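Local structure of histidine acid phosphatase (Bifidobacterium longum subsp. infantis, 6RXD) at residues 37-42 / 121-126; 116-121 / 447-452; 362-367 / 416-421. The protein is a histidine acid phytase that releases phosphate from inositol polyphosphates and probably also from 2,3-bisphosphoglycerate. One frame throughout, in Å; residues are numbered along the deposited sequence. Where two conformers were deposited one is given.

Contacts 1 and 2 are two halves of one packing region, their centres about 5 Å apart. They share Ser121 and helix 120-129, and they reach strands 34-44 and 445-453, antiparallel neighbours in the mixed sheet; the first is apolar, the second ionic and hydrogen-bonded. Along the chain their segments alternate, so strand 445-453, more than 300 residues after the helical pair, returns beside the early strand. Contact 3 closes before that return and joins two loops at the surface, with its centre about 36 Å from that of contact 1 and 34 Å from that of contact 2. It touches neither, its nearest atoms about 12 Å from contact 1, and joins a different part of the chain.

Contact 1: residues 37-42 / 121-126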
ATOM      1  N   ILE A  37      -2.805  19.028  20.386  1.00 12.84           N
ATOM      2  CA  ILE A  37      -2.706  20.211  19.519  1.00 14.45           C
ATOM      3  C   ILE A  37      -2.675  19.900  18.013  1.00 14.76           C
ATOM      4  O   ILE A  37      -2.907  20.785  17.195  1.00 15.85           O
ATOM      5  CB  ILE A  37      -1.485  21.087  19.847  1.00 16.62           C
ATOM      6  CG1 ILE A  37      -0.189  20.281  19.720  1.00 15.44           C
ATOM      7  CG2 ILE A  37      -1.612  21.689  21.249  1.00 21.01           C
ATOM      8  CD1 ILE A  37       1.059  21.163  19.614  1.00 19.19           C
ATOM      9  N   TYR A  38      -2.374  18.659  17.634  1.00 14.69           N
ATOM     10  CA  TYR A  38      -2.221  18.351  16.217  1.00 14.06           C
ATOM     11  C   TYR A  38      -2.316  16.854  15.986  1.00 17.35           C
ATOM     12  O   TYR A  38      -1.972  16.064  16.866  1.00 14.48           O
ATOM     13  CB  TYR A  38      -0.864  18.888  15.717  1.00 12.15           C
ATOM     14  CG  TYR A  38      -0.625  18.710  14.231  1.00 14.26           C
ATOM     15  CD1 TYR A  38      -1.312  19.485  13.293  1.00 17.08           C
ATOM     16  CD2 TYR A  38       0.299  17.777  13.764  1.00 13.18           C
ATOM     17  CE1 TYR A  38      -1.096  19.315  11.922  1.00 15.25           C
ATOM     18  CE2 TYR A  38       0.526  17.609  12.408  1.00 17.27           C
ATOM     19  CZ  TYR A  38      -0.173  18.365  11.496  1.00 14.84           C
ATOM     20  OH  TYR A  38       0.067  18.171  10.145  1.00 18.72           O
ATOM     21  N   THR A  39      -2.787  16.458  14.810  1.00 12.34           N
ATOM     22  CA  THR A  39      -2.640  15.063  14.401  1.00 13.03           C
ATOM     23  C   THR A  39      -2.377  14.992  12.905  1.00 12.80           C
ATOM     24  O   THR A  39      -2.703  15.924  12.179  1.00 14.91           O
ATOM     25  CB  THR A  39      -3.874  14.222  14.778  1.00 13.78           C
ATOM     26  OG1 THR A  39      -3.596  12.832  14.547  1.00 15.41           O
ATOM     27  CG2 THR A  39      -5.106  14.646  13.967  1.00 13.67           C
ATOM     28  N   GLU A  40      -1.774  13.906  12.429  1.00 11.54           N
ATOM     29  CA  GLU A  40      -1.522  13.808  10.994  1.00 10.70           C
ATOM     30  C   GLU A  40      -1.362  12.367  10.562  1.00 13.34           C
ATOM     31  O   GLU A  40      -1.152  11.483  11.384  1.00 12.69           O
ATOM     32  CB  GLU A  40      -0.283  14.603  10.595  1.00 12.52           C
ATOM     33  CG  GLU A  40       0.985  14.118  11.253  1.00 13.82           C
ATOM     34  CD  GLU A  40       2.197  14.858  10.763  1.00 14.65           C
ATOM     35  OE1 GLU A  40       2.228  15.247   9.577  1.00 14.51           O
ATOM     36  OE2 GLU A  40       3.121  15.069  11.577  1.00 15.87           O
ATOM     37  N   SER A  41      -1.461  12.145   9.259  1.00 11.22           N
ATOM     38  CA  SER A  41      -1.462  10.784   8.744  1.00 13.00           C
ATOM     39  C   SER A  41      -0.917  10.712   7.336  1.00 12.95           C
ATOM     40  O   SER A  41      -0.891  11.707   6.605  1.00 14.63           O
ATOM     41  CB  SER A  41      -2.892  10.251   8.731  1.00 15.73           C
ATOM     42  OG  SER A  41      -3.624  10.891   7.705  1.00 20.01           O
ATOM     43  N   MET A  42      -0.474   9.523   6.950  1.00  9.96           N
ATOM     44  CA  MET A  42      -0.366   9.212   5.532  1.00 13.17           C
ATOM     45  C   MET A  42      -0.866   7.789   5.388  1.00 12.62           C
ATOM     46  O   MET A  42      -0.449   6.894   6.132  1.00 12.36           O
ATOM     47  CB  MET A  42       1.074   9.342   5.020  1.00 14.09           C
ATOM     48  CG  MET A  42       1.218   9.123   3.503  1.00 11.17           C
ATOM     49  SD  MET A  42       1.312   7.377   2.999  1.00 15.54           S
ATOM     50  CE  MET A  42       2.917   6.906   3.666  1.00 15.10           C
ATOM     51  N   SER A 121     -11.310  15.294  21.361  1.00 19.11           N
ATOM     52  CA  SER A 121     -11.074  16.555  22.060  1.00 20.86           C
ATOM     53  C   SER A 121     -10.445  17.592  21.131  1.00 21.27           C
ATOM     54  O   SER A 121     -10.896  18.739  21.076  1.00 20.26           O
ATOM     55  CB  SER A 121     -10.192  16.344  23.287  1.00 21.37           C
ATOM     56  OG  SER A 121     -10.019  17.571  23.965  0.83 25.93           O
ATOM     57  N   LEU A 122      -9.419  17.182  20.392  1.00 17.44           N
ATOM     58  CA  LEU A 122      -8.762  18.067  19.429  1.00 16.05           C
ATOM     59  C   LEU A 122      -9.741  18.663  18.428  1.00 17.67           C
ATOM     60  O   LEU A 122      -9.744  19.870  18.172  1.00 18.16           O
ATOM     61  CB  LEU A 122      -7.671  17.309  18.666  1.00 16.43           C
ATOM     62  CG  LEU A 122      -6.928  18.097  17.577  1.00 18.85           C
ATOM     63  CD1 LEU A 122      -6.059  19.191  18.186  1.00 19.73           C
ATOM     64  CD2 LEU A 122      -6.085  17.170  16.701  1.00 17.39           C
ATOM     65  N   PHE A 123     -10.579  17.812  17.855  1.00 15.89           N
ATOM     66  CA  PHE A 123     -11.459  18.268  16.794  1.00 16.15           C
ATOM     67  C   PHE A 123     -12.672  19.029  17.298  1.00 19.58           C
ATOM     68  O   PHE A 123     -13.151  19.927  16.616  1.00 21.69           O
ATOM     69  CB  PHE A 123     -11.840  17.110  15.881  1.00 15.41           C
ATOM     70  CG  PHE A 123     -10.686  16.622  15.044  1.00 15.14           C
ATOM     71  CD1 PHE A 123     -10.076  17.475  14.128  1.00 18.34           C
ATOM     72  CD2 PHE A 123     -10.199  15.332  15.187  1.00 15.21           C
ATOM     73  CE1 PHE A 123      -8.995  17.038  13.358  1.00 18.29           C
ATOM     74  CE2 PHE A 123      -9.120  14.893  14.429  1.00 14.24           C
ATOM     75  CZ  PHE A 123      -8.522  15.750  13.510  1.00 16.60           C
ATOM     76  N   ASP A 124     -13.161  18.691  18.487  1.00 19.37           N
ATOM     77  CA  ASP A 124     -14.229  19.496  19.087  1.00 19.88           C
ATOM     78  C   ASP A 124     -13.737  20.900  19.431  1.00 19.29           C
ATOM     79  O   ASP A 124     -14.486  21.869  19.306  1.00 20.19           O
ATOM     80  CB  ASP A 124     -14.840  18.808  20.313  1.00 23.72           C
ATOM     81  CG  ASP A 124     -15.582  17.533  19.958  1.00 22.29           C
ATOM     82  OD1 ASP A 124     -15.747  17.252  18.750  1.00 23.38           O
ATOM     83  OD2 ASP A 124     -16.012  16.815  20.887  1.00 28.35           O
ATOM     84  N   GLN A 125     -12.484  21.021  19.864  1.00 19.27           N
ATOM     85  CA  GLN A 125     -11.894  22.334  20.107  0.50 22.42           C
ATOM     86  C   GLN A 125     -11.746  23.095  18.797  1.00 21.66           C
ATOM     87  O   GLN A 125     -12.027  24.288  18.727  1.00 23.48           O
ATOM     88  CB  GLN A 125     -10.523  22.198  20.770  0.50 26.69           C
ATOM     89  CG  GLN A 125     -10.552  21.623  22.168  0.50 34.09           C
ATOM     90  CD  GLN A 125      -9.180  21.638  22.815  0.50 38.86           C
ATOM     91  OE1 GLN A 125      -8.636  20.592  23.177  0.50 40.70           O
ATOM     92  NE2 GLN A 125      -8.610  22.829  22.957  0.50 37.16           N
ATOM     93  N   ALA A 126     -11.307  22.391  17.757  1.00 18.24           N
ATOM     94  CA  ALA A 126     -11.127  22.990  16.434  1.00 20.38           C
ATOM     95  C   ALA A 126     -12.438  23.530  15.888  1.00 21.58           C
ATOM     96  O   ALA A 126     -12.469  24.607  15.297  1.00 24.31           O
ATOM     97  CB  ALA A 126     -10.551  21.969  15.467  1.00 17.43           C
TER
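The ring of Phe123 is met obliquely by the methyl group of Thr39, with Phe123 CZ 3.6 Å from Thr39 CG2. One face carries CD2 of its own neighbour, Leu122, set off toward the rim, and Phe154 packs against Phe123 edge-to-face. The other flat group, Tyr38, leaves the strand on the side away from the helix, and Glu40 OE2 lies in plane at the edge of its ring. Thr39 is the strand residue that faces helix 120-129; its CG2 touches both Phe123 and Leu122, lying 3.8 Å from Leu122 CD2, and the Thr39 and Phe123 side chains cross at about a right angle.

Leu122 buries more of its surface against the strand than any other helix residue here. CG stands anti to the backbone N (chi1 178°), out toward the strand, and the two methyls beyond it meet backbone as well as side chain. CD1 rests on the carbonyl group of Ile37, 3.5 Å from Ile37 C, while CD2 reaches Thr39 and approaches Tyr38 C at 3.8 Å. An alanine here would probably open a gap above the Ile37-Tyr38 backbone and leave the methyl of Thr39 with Phe123 as its remaining partner in this helix segment. No hydrogen bond links the two segments; the contact is van der Waals packing. Ala393 and Phe395 of strand 391-398 extend the apolar surface under Phe123.

The helix runs across the strand at 115°, with 8.9 Å between the axes of the short segments. Ile37 and Tyr38 both face Val450 of the antiparallel neighbour, forming a classic beta bulge, and the CB of each points away from this helix. Helix 372-386 receives Ile37 and Glu40 on the other side, the layered helix-sheet-helix arrangement of the histidine phosphatase fold.

Contact 2: residues 116-121 / 447-452; sequences YQRNRS and QWDVYA
Asp449 OD1 is gripped by Arg118 NH2 and Asn119 ND2, with the Thr39 hydroxyl, also close to Trp448 O, nearby. Arg118 NH2 meets Asp449 OD1 at 2.8 Å on its syn side, whereas Asn119 ND2, 3.0 Å from Asp449 OD1, comes from above the carboxylate plane, with the amide turned 85° against it. The second carboxylate oxygen, Asp449 OD2, receives Arg118 NE at 2.9 Å on its syn lone pair. Arginine and aspartate therefore meet tip to tip in a side-on, two-nitrogen salt bridge, their planes only 29° apart.

The far edge of the guanidinium turns to Gln447. Its OE1 accepts both Arg118 NH2 and Arg118 NH1, the latter at 3.1 Å, and both donors approach from the same face above the amide plane. The Arg118 chain leaves the helix with CG anti to the backbone N and bends at chi3 (81°), which sets NE toward Asp449. In this way NE and the two terminal nitrogens all find acceptors near the guanidinium plane, which fixes the rotation of the group.

Asn119, the break between helices 102-118 and 120-129, uses its other amide atom for water. One molecule donates to Asn119 OD1 at 2.8 Å, gives a longer bond to Arg118 O and accepts from Tyr451 OH at 2.7 Å, extending the contact along the strand to Tyr451.

Asp449 OD2 also has a salt-bridge partner in Arg469 of strand 467-472. With two arginines beside it and several donors on its oxygens, the buried carboxylate is likely to remain ionised, and its negative charge probably balances that of Arg118 where the helical turn meets the sheet.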
ATOM      1  N   TYR A 116     -11.335  10.623  13.859  1.00 15.35           N
ATOM      2  CA  TYR A 116     -12.065  11.611  14.646  1.00 15.18           C
ATOM      3  C   TYR A 116     -12.197  11.147  16.091  1.00 19.43           C
ATOM      4  O   TYR A 116     -11.958  11.918  17.027  1.00 16.80           O
ATOM      5  CB  TYR A 116     -13.462  11.903  14.076  1.00 15.85           C
ATOM      6  CG  TYR A 116     -14.279  12.690  15.068  1.00 14.45           C
ATOM      7  CD1 TYR A 116     -13.977  14.021  15.340  1.00 18.60           C
ATOM      8  CD2 TYR A 116     -15.315  12.093  15.775  1.00 19.09           C
ATOM      9  CE1 TYR A 116     -14.709  14.753  16.284  1.00 18.60           C
ATOM     10  CE2 TYR A 116     -16.051  12.819  16.714  1.00 18.65           C
ATOM     11  CZ  TYR A 116     -15.739  14.140  16.958  1.00 21.63           C
ATOM     12  OH  TYR A 116     -16.460  14.848  17.887  1.00 21.93           O
ATOM     13  N   GLN A 117     -12.586   9.888  16.263  1.00 18.94           N
ATOM     14  CA  GLN A 117     -12.892   9.355  17.585  1.00 20.57           C
ATOM     15  C   GLN A 117     -11.693   9.403  18.525  1.00 21.00           C
ATOM     16  O   GLN A 117     -11.831   9.766  19.700  1.00 20.00           O
ATOM     17  CB  GLN A 117     -13.459   7.937  17.466  1.00 23.21           C
ATOM     18  CG  GLN A 117     -14.873   7.929  16.898  1.00 23.27           C
ATOM     19  CD  GLN A 117     -15.375   6.555  16.516  1.00 34.25           C
ATOM     20  OE1 GLN A 117     -14.613   5.592  16.458  1.00 29.91           O
ATOM     21  NE2 GLN A 117     -16.674   6.459  16.237  1.00 34.37           N
ATOM     22  N   ARG A 118     -10.515   9.070  18.003  1.00 16.71           N
ATOM     23  CA  ARG A 118      -9.304   9.076  18.819  1.00 16.45           C
ATOM     24  C   ARG A 118      -8.925  10.482  19.258  1.00 22.41           C
ATOM     25  O   ARG A 118      -8.349  10.677  20.333  1.00 23.74           O
ATOM     26  CB  ARG A 118      -8.130   8.435  18.075  1.00 17.94           C
ATOM     27  CG  ARG A 118      -6.914   8.207  18.970  1.00 16.50           C
ATOM     28  CD  ARG A 118      -5.824   7.453  18.229  1.00 16.61           C
ATOM     29  NE  ARG A 118      -5.019   8.330  17.374  1.00 15.81           N
ATOM     30  CZ  ARG A 118      -5.107   8.381  16.049  1.00 12.66           C
ATOM     31  NH1 ARG A 118      -5.974   7.615  15.398  1.00 16.29           N
ATOM     32  NH2 ARG A 118      -4.322   9.204  15.368  1.00 16.21           N
ATOM     33  N   ASN A 119      -9.243  11.461  18.419  1.00 16.98           N
ATOM     34  CA  ASN A 119      -8.890  12.839  18.712  1.00 16.55           C
ATOM     35  C   ASN A 119     -10.108  13.717  18.827  1.00 18.02           C
ATOM     36  O   ASN A 119     -10.104  14.856  18.370  1.00 17.51           O
ATOM     37  CB  ASN A 119      -7.929  13.407  17.670  1.00 17.83           C
ATOM     38  CG  ASN A 119      -6.487  13.067  17.977  1.00 19.10           C
ATOM     39  OD1 ASN A 119      -5.941  13.485  19.002  1.00 26.87           O
ATOM     40  ND2 ASN A 119      -5.866  12.309  17.098  1.00 20.29           N
ATOM     41  N   ARG A 120     -11.141  13.177  19.460  1.00 17.99           N
ATOM     42  CA  ARG A 120     -12.386  13.900  19.662  1.00 21.72           C
ATOM     43  C   ARG A 120     -12.157  15.256  20.334  1.00 23.00           C
ATOM     44  O   ARG A 120     -12.724  16.266  19.910  1.00 21.41           O
ATOM     45  CB  ARG A 120     -13.357  13.039  20.478  1.00 25.67           C
ATOM     46  CG  ARG A 120     -14.659  13.727  20.814  1.00 25.13           C
ATOM     47  CD  ARG A 120     -15.560  12.823  21.646  1.00 31.35           C
ATOM     48  NE  ARG A 120     -15.879  11.585  20.941  1.00 31.10           N
ATOM     49  CZ  ARG A 120     -16.939  11.422  20.152  1.00 34.24           C
ATOM     50  NH1 ARG A 120     -17.795  12.419  19.957  1.00 32.42           N
ATOM     51  NH2 ARG A 120     -17.143  10.258  19.551  1.00 38.97           N
ATOM     52  N   SER A 121     -11.310  15.294  21.361  1.00 19.11           N
ATOM     53  CA  SER A 121     -11.074  16.555  22.060  1.00 20.86           C
ATOM     54  C   SER A 121     -10.445  17.592  21.131  1.00 21.27           C
ATOM     55  O   SER A 121     -10.896  18.739  21.076  1.00 20.26           O
ATOM     56  CB  SER A 121     -10.192  16.344  23.287  1.00 21.37           C
ATOM     57  OG  SER A 121     -10.019  17.571  23.965  0.83 25.93           O
ATOM     58  N   GLN A 447       0.063   7.273  11.570  1.00  9.93           N
ATOM     59  CA  GLN A 447      -0.556   8.462  12.158  1.00 10.67           C
ATOM     60  C   GLN A 447       0.280   8.936  13.344  1.00 13.40           C
ATOM     61  O   GLN A 447       0.795   8.117  14.116  1.00 12.14           O
ATOM     62  CB  GLN A 447      -1.980   8.137  12.617  1.00 11.29           C
ATOM     63  CG  GLN A 447      -2.906   7.680  11.480  1.00  9.98           C
ATOM     64  CD  GLN A 447      -4.339   7.538  11.919  1.00 17.54           C
ATOM     65  OE1 GLN A 447      -4.871   8.390  12.636  1.00 15.38           O
ATOM     66  NE2 GLN A 447      -4.979   6.457  11.491  1.00 12.90           N
ATOM     67  N   TRP A 448       0.434  10.248  13.489  1.00 11.45           N
ATOM     68  CA  TRP A 448       1.113  10.788  14.668  1.00 11.71           C
ATOM     69  C   TRP A 448       0.155  11.704  15.390  1.00 13.15           C
ATOM     70  O   TRP A 448      -0.515  12.525  14.747  1.00 13.60           O
ATOM     71  CB  TRP A 448       2.329  11.632  14.279  1.00 10.19           C
ATOM     72  CG  TRP A 448       3.513  10.887  13.730  1.00  9.44           C
ATOM     73  CD1 TRP A 448       3.622   9.546  13.495  1.00 13.11           C
ATOM     74  CD2 TRP A 448       4.756  11.470  13.336  1.00  9.97           C
ATOM     75  NE1 TRP A 448       4.867   9.262  12.973  1.00 13.33           N
ATOM     76  CE2 TRP A 448       5.580  10.429  12.868  1.00 10.05           C
ATOM     77  CE3 TRP A 448       5.251  12.777  13.343  1.00 12.03           C
ATOM     78  CZ2 TRP A 448       6.882  10.654  12.397  1.00 13.37           C
ATOM     79  CZ3 TRP A 448       6.542  13.006  12.875  1.00 12.58           C
ATOM     80  CH2 TRP A 448       7.342  11.944  12.417  1.00 14.45           C
ATOM     81  N   ASP A 449       0.120  11.593  16.718  1.00 11.13           N
ATOM     82  CA  ASP A 449      -0.624  12.534  17.554  1.00 10.15           C
ATOM     83  C   ASP A 449       0.353  13.427  18.299  1.00 13.71           C
ATOM     84  O   ASP A 449       1.371  12.947  18.793  1.00 13.96           O
ATOM     85  CB  ASP A 449      -1.473  11.784  18.580  1.00 11.66           C
ATOM     86  CG  ASP A 449      -2.508  10.889  17.939  1.00 17.26           C
ATOM     87  OD1 ASP A 449      -3.027  11.247  16.867  1.00 18.33           O
ATOM     88  OD2 ASP A 449      -2.796   9.815  18.502  1.00 17.48           O
ATOM     89  N   VAL A 450       0.034  14.720  18.394  1.00 11.01           N
ATOM     90  CA  VAL A 450       0.927  15.662  19.056  1.00 10.55           C
ATOM     91  C   VAL A 450       0.185  16.401  20.153  1.00 14.74           C
ATOM     92  O   VAL A 450      -0.880  16.974  19.915  1.00 15.24           O
ATOM     93  CB  VAL A 450       1.506  16.694  18.060  1.00 12.82           C
ATOM     94  CG1 VAL A 450       2.517  17.612  18.756  1.00 13.49           C
ATOM     95  CG2 VAL A 450       2.158  15.985  16.885  1.00 16.43           C
ATOM     96  N   TYR A 451       0.744  16.366  21.356  1.00 12.88           N
ATOM     97  CA  TYR A 451       0.147  17.045  22.497  1.00 13.19           C
ATOM     98  C   TYR A 451       1.130  18.079  23.032  1.00 17.17           C
ATOM     99  O   TYR A 451       2.327  18.027  22.734  1.00 15.37           O
ATOM    100  CB  TYR A 451      -0.167  16.042  23.607  1.00 13.74           C
ATOM    101  CG  TYR A 451      -1.424  15.200  23.448  1.00 15.93           C
ATOM    102  CD1 TYR A 451      -2.300  15.045  24.511  1.00 16.42           C
ATOM    103  CD2 TYR A 451      -1.726  14.550  22.257  1.00 12.25           C
ATOM    104  CE1 TYR A 451      -3.434  14.258  24.403  1.00 21.26           C
ATOM    105  CE2 TYR A 451      -2.872  13.760  22.141  1.00 17.14           C
ATOM    106  CZ  TYR A 451      -3.711  13.621  23.215  1.00 21.41           C
ATOM    107  OH  TYR A 451      -4.844  12.840  23.113  1.00 22.13           O
ATOM    108  N   ALA A 452       0.633  19.026  23.825  1.00 15.07           N
ATOM    109  CA  ALA A 452       1.508  20.045  24.394  1.00 14.53           C
ATOM    110  C   ALA A 452       1.047  20.407  25.785  1.00 15.63           C
ATOM    111  O   ALA A 452      -0.141  20.296  26.102  1.00 17.32           O
ATOM    112  CB  ALA A 452       1.541  21.293  23.506  1.00 17.35           C
TER
HETATM  113  O   HOH W   1      -5.322  11.444  20.803  1.00 21.79           O

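Contact 3: residues 362-367 / 416-421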
ATOM      1  N   ALA A 362      22.199  -4.221   1.672  1.00 13.92           N
ATOM      2  CA  ALA A 362      23.103  -3.477   2.550  1.00 16.33           C
ATOM      3  C   ALA A 362      24.164  -2.740   1.741  1.00 17.29           C
ATOM      4  O   ALA A 362      24.671  -3.266   0.755  1.00 21.06           O
ATOM      5  CB  ALA A 362      23.761  -4.412   3.550  1.00 17.76           C
ATOM      6  N   GLY A 363      24.501  -1.529   2.171  1.00 18.09           N
ATOM      7  CA  GLY A 363      25.504  -0.739   1.479  1.00 22.76           C
ATOM      8  C   GLY A 363      24.918   0.403   0.668  1.00 24.70           C
ATOM      9  O   GLY A 363      25.657   1.148   0.023  1.00 26.14           O
ATOM     10  N   GLN A 364      23.592   0.534   0.680  1.00 21.31           N
ATOM     11  CA  GLN A 364      22.925   1.636  -0.007  1.00 16.88           C
ATOM     12  C   GLN A 364      21.716   2.122   0.794  1.00 14.89           C
ATOM     13  O   GLN A 364      21.160   1.375   1.611  1.00 16.59           O
ATOM     14  CB  GLN A 364      22.491   1.214  -1.424  1.00 18.77           C
ATOM     15  CG  GLN A 364      21.452   0.076  -1.474  1.00 16.78           C
ATOM     16  CD  GLN A 364      20.020   0.545  -1.225  1.00 15.49           C
ATOM     17  OE1 GLN A 364      19.610   1.622  -1.675  1.00 17.45           O
ATOM     18  NE2 GLN A 364      19.255  -0.261  -0.490  1.00 15.88           N
ATOM     19  N   ASN A 365      21.314   3.370   0.567  1.00 16.82           N
ATOM     20  CA  ASN A 365      20.032   3.853   1.083  1.00 17.11           C
ATOM     21  C   ASN A 365      19.230   4.553   0.003  1.00 19.70           C
ATOM     22  O   ASN A 365      18.275   5.273   0.299  1.00 19.34           O
ATOM     23  CB  ASN A 365      20.218   4.791   2.287  1.00 27.41           C
ATOM     24  CG  ASN A 365      21.065   6.013   1.958  1.00 27.33           C
ATOM     25  OD1 ASN A 365      21.423   6.252   0.804  1.00 30.72           O
ATOM     26  ND2 ASN A 365      21.379   6.802   2.979  1.00 45.52           N
ATOM     27  N   GLU A 366      19.632   4.351  -1.249  1.00 15.20           N
ATOM     28  CA  GLU A 366      18.992   4.994  -2.393  0.50 18.85           C
ATOM     29  C   GLU A 366      17.538   4.576  -2.551  1.00 20.04           C
ATOM     30  O   GLU A 366      16.704   5.350  -3.018  1.00 18.51           O
ATOM     31  CB  GLU A 366      19.762   4.678  -3.682  0.50 18.52           C
ATOM     32  CG  GLU A 366      21.157   5.267  -3.734  0.50 21.56           C
ATOM     33  CD  GLU A 366      21.149   6.779  -3.656  0.50 30.47           C
ATOM     34  OE1 GLU A 366      22.010   7.339  -2.946  0.50 33.67           O
ATOM     35  OE2 GLU A 366      20.283   7.406  -4.301  0.50 35.67           O
ATOM     36  N   THR A 367      17.232   3.341  -2.175  1.00 14.65           N
ATOM     37  CA  THR A 367      15.861   2.859  -2.346  1.00 14.34           C
ATOM     38  C   THR A 367      14.839   3.548  -1.444  1.00 17.53           C
ATOM     39  O   THR A 367      13.672   3.644  -1.804  1.00 19.15           O
ATOM     40  CB  THR A 367      15.739   1.336  -2.159  1.00 14.31           C
ATOM     41  OG1 THR A 367      16.229   0.975  -0.863  1.00 14.36           O
ATOM     42  CG2 THR A 367      16.519   0.591  -3.228  1.00 14.97           C
ATOM     43  N   THR A 416      13.315  -3.089   9.188  1.00 11.02           N
ATOM     44  CA  THR A 416      14.580  -2.756   9.848  1.00 12.57           C
ATOM     45  C   THR A 416      15.775  -3.570   9.342  1.00 14.43           C
ATOM     46  O   THR A 416      16.899  -3.366   9.796  1.00 17.15           O
ATOM     47  CB  THR A 416      14.478  -2.920  11.390  1.00 12.64           C
ATOM     48  OG1 THR A 416      14.457  -4.310  11.730  1.00 15.75           O
ATOM     49  CG2 THR A 416      13.222  -2.227  11.945  1.00 15.48           C
ATOM     50  N   GLN A 417      15.545  -4.471   8.392  1.00 11.69           N
ATOM     51  CA  GLN A 417      16.594  -5.401   7.975  1.00 11.25           C
ATOM     52  C   GLN A 417      16.883  -5.325   6.478  1.00  9.63           C
ATOM     53  O   GLN A 417      16.021  -5.626   5.642  1.00 10.87           O
ATOM     54  CB  GLN A 417      16.214  -6.838   8.339  1.00 11.89           C
ATOM     55  CG  GLN A 417      17.315  -7.856   8.077  1.00 14.27           C
ATOM     56  CD  GLN A 417      18.570  -7.558   8.864  1.00 11.89           C
ATOM     57  OE1 GLN A 417      18.533  -7.445  10.087  1.00 14.82           O
ATOM     58  NE2 GLN A 417      19.699  -7.426   8.167  1.00 19.61           N
ATOM     59  N   GLN A 418      18.101  -4.935   6.131  1.00 12.02           N
ATOM     60  CA  GLN A 418      18.507  -5.003   4.736  1.00 13.61           C
ATOM     61  C   GLN A 418      19.033  -6.381   4.389  1.00 13.25           C
ATOM     62  O   GLN A 418      19.481  -7.114   5.260  1.00 14.91           O
ATOM     63  CB  GLN A 418      19.571  -3.952   4.444  1.00 11.31           C
ATOM     64  CG  GLN A 418      19.001  -2.535   4.507  1.00 14.13           C
ATOM     65  CD  GLN A 418      20.030  -1.495   4.142  1.00 17.79           C
ATOM     66  OE1 GLN A 418      21.081  -1.383   4.785  1.00 16.86           O
ATOM     67  NE2 GLN A 418      19.757  -0.746   3.085  1.00 14.67           N
ATOM     68  N   ALA A 419      18.945  -6.733   3.107  1.00 10.89           N
ATOM     69  CA  ALA A 419      19.490  -7.995   2.612  1.00 12.18           C
ATOM     70  C   ALA A 419      20.998  -7.904   2.533  1.00 16.82           C
ATOM     71  O   ALA A 419      21.551  -6.797   2.535  1.00 16.94           O
ATOM     72  CB  ALA A 419      18.915  -8.306   1.239  1.00 15.08           C
ATOM     73  N   PRO A 420      21.676  -9.061   2.448  1.00 14.82           N
ATOM     74  CA  PRO A 420      23.132  -9.027   2.313  1.00 18.76           C
ATOM     75  C   PRO A 420      23.515  -8.348   1.011  1.00 17.86           C
ATOM     76  O   PRO A 420      22.712  -8.326   0.074  1.00 20.54           O
ATOM     77  CB  PRO A 420      23.506 -10.507   2.241  1.00 18.39           C
ATOM     78  CG  PRO A 420      22.427 -11.206   3.025  1.00 17.70           C
ATOM     79  CD  PRO A 420      21.171 -10.437   2.643  1.00 17.15           C
ATOM     80  N   ALA A 421      24.715  -7.782   0.961  1.00 19.64           N
ATOM     81  CA  ALA A 421      25.214  -7.174  -0.258  1.00 25.03           C
ATOM     82  C   ALA A 421      25.699  -8.284  -1.180  1.00 25.87           C
ATOM     83  O   ALA A 421      26.898  -8.562  -1.260  1.00 27.91           O
ATOM     84  CB  ALA A 421      26.352  -6.208   0.065  1.00 30.48           C
TER
HETATM   85  O   HOH W   2      23.336  -0.077   4.202  1.00 23.99           O
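Gln418 reaches over to the backbone of the facing loop and ends on the carbonyl of Gln364, with Gln418 NE2 2.9 Å from Gln364 O. Its CG is anti to the carbonyl carbon (chi1 -69°) and the chain runs extended beyond it, so the amide is carried past Ala362; the bond to Gln364 O lies nearly along the C=O axis and in the plane of the Gln418 amide. NE2 has a second acceptor in Pro359 O. The other side of the amide is satisfied through water: one molecule donates to Gln418 OE1 at 2.7 Å and accepts from Gly363 N at 2.8 Å.

Both segments are irregular loops, one joining helix 339-357 to helix 372-386, the other following helix 400-410. They pair by backbone too: Ala362 N donates to Ala419 O at 2.8 Å, and Ala419 is also backbone-hydrogen-bonded to Ser360, so the two loops are joined through main chain as well as side chain.

Gln364 is folded where Gln418 is straight. CG sits between the backbone N and the carbonyl carbon, and a bend at chi2 (80°) turns CD back toward its own chain. There Gln364 OE1 accepts Thr367 N at 3.0 Å, while Gln364 NE2 donates to Thr367 OG1 and to Tyr361 O. The two glutamine side chains cross obliquely, their amide planes 48° apart, and Ala421 CB packs 3.5 Å from Ala362 O.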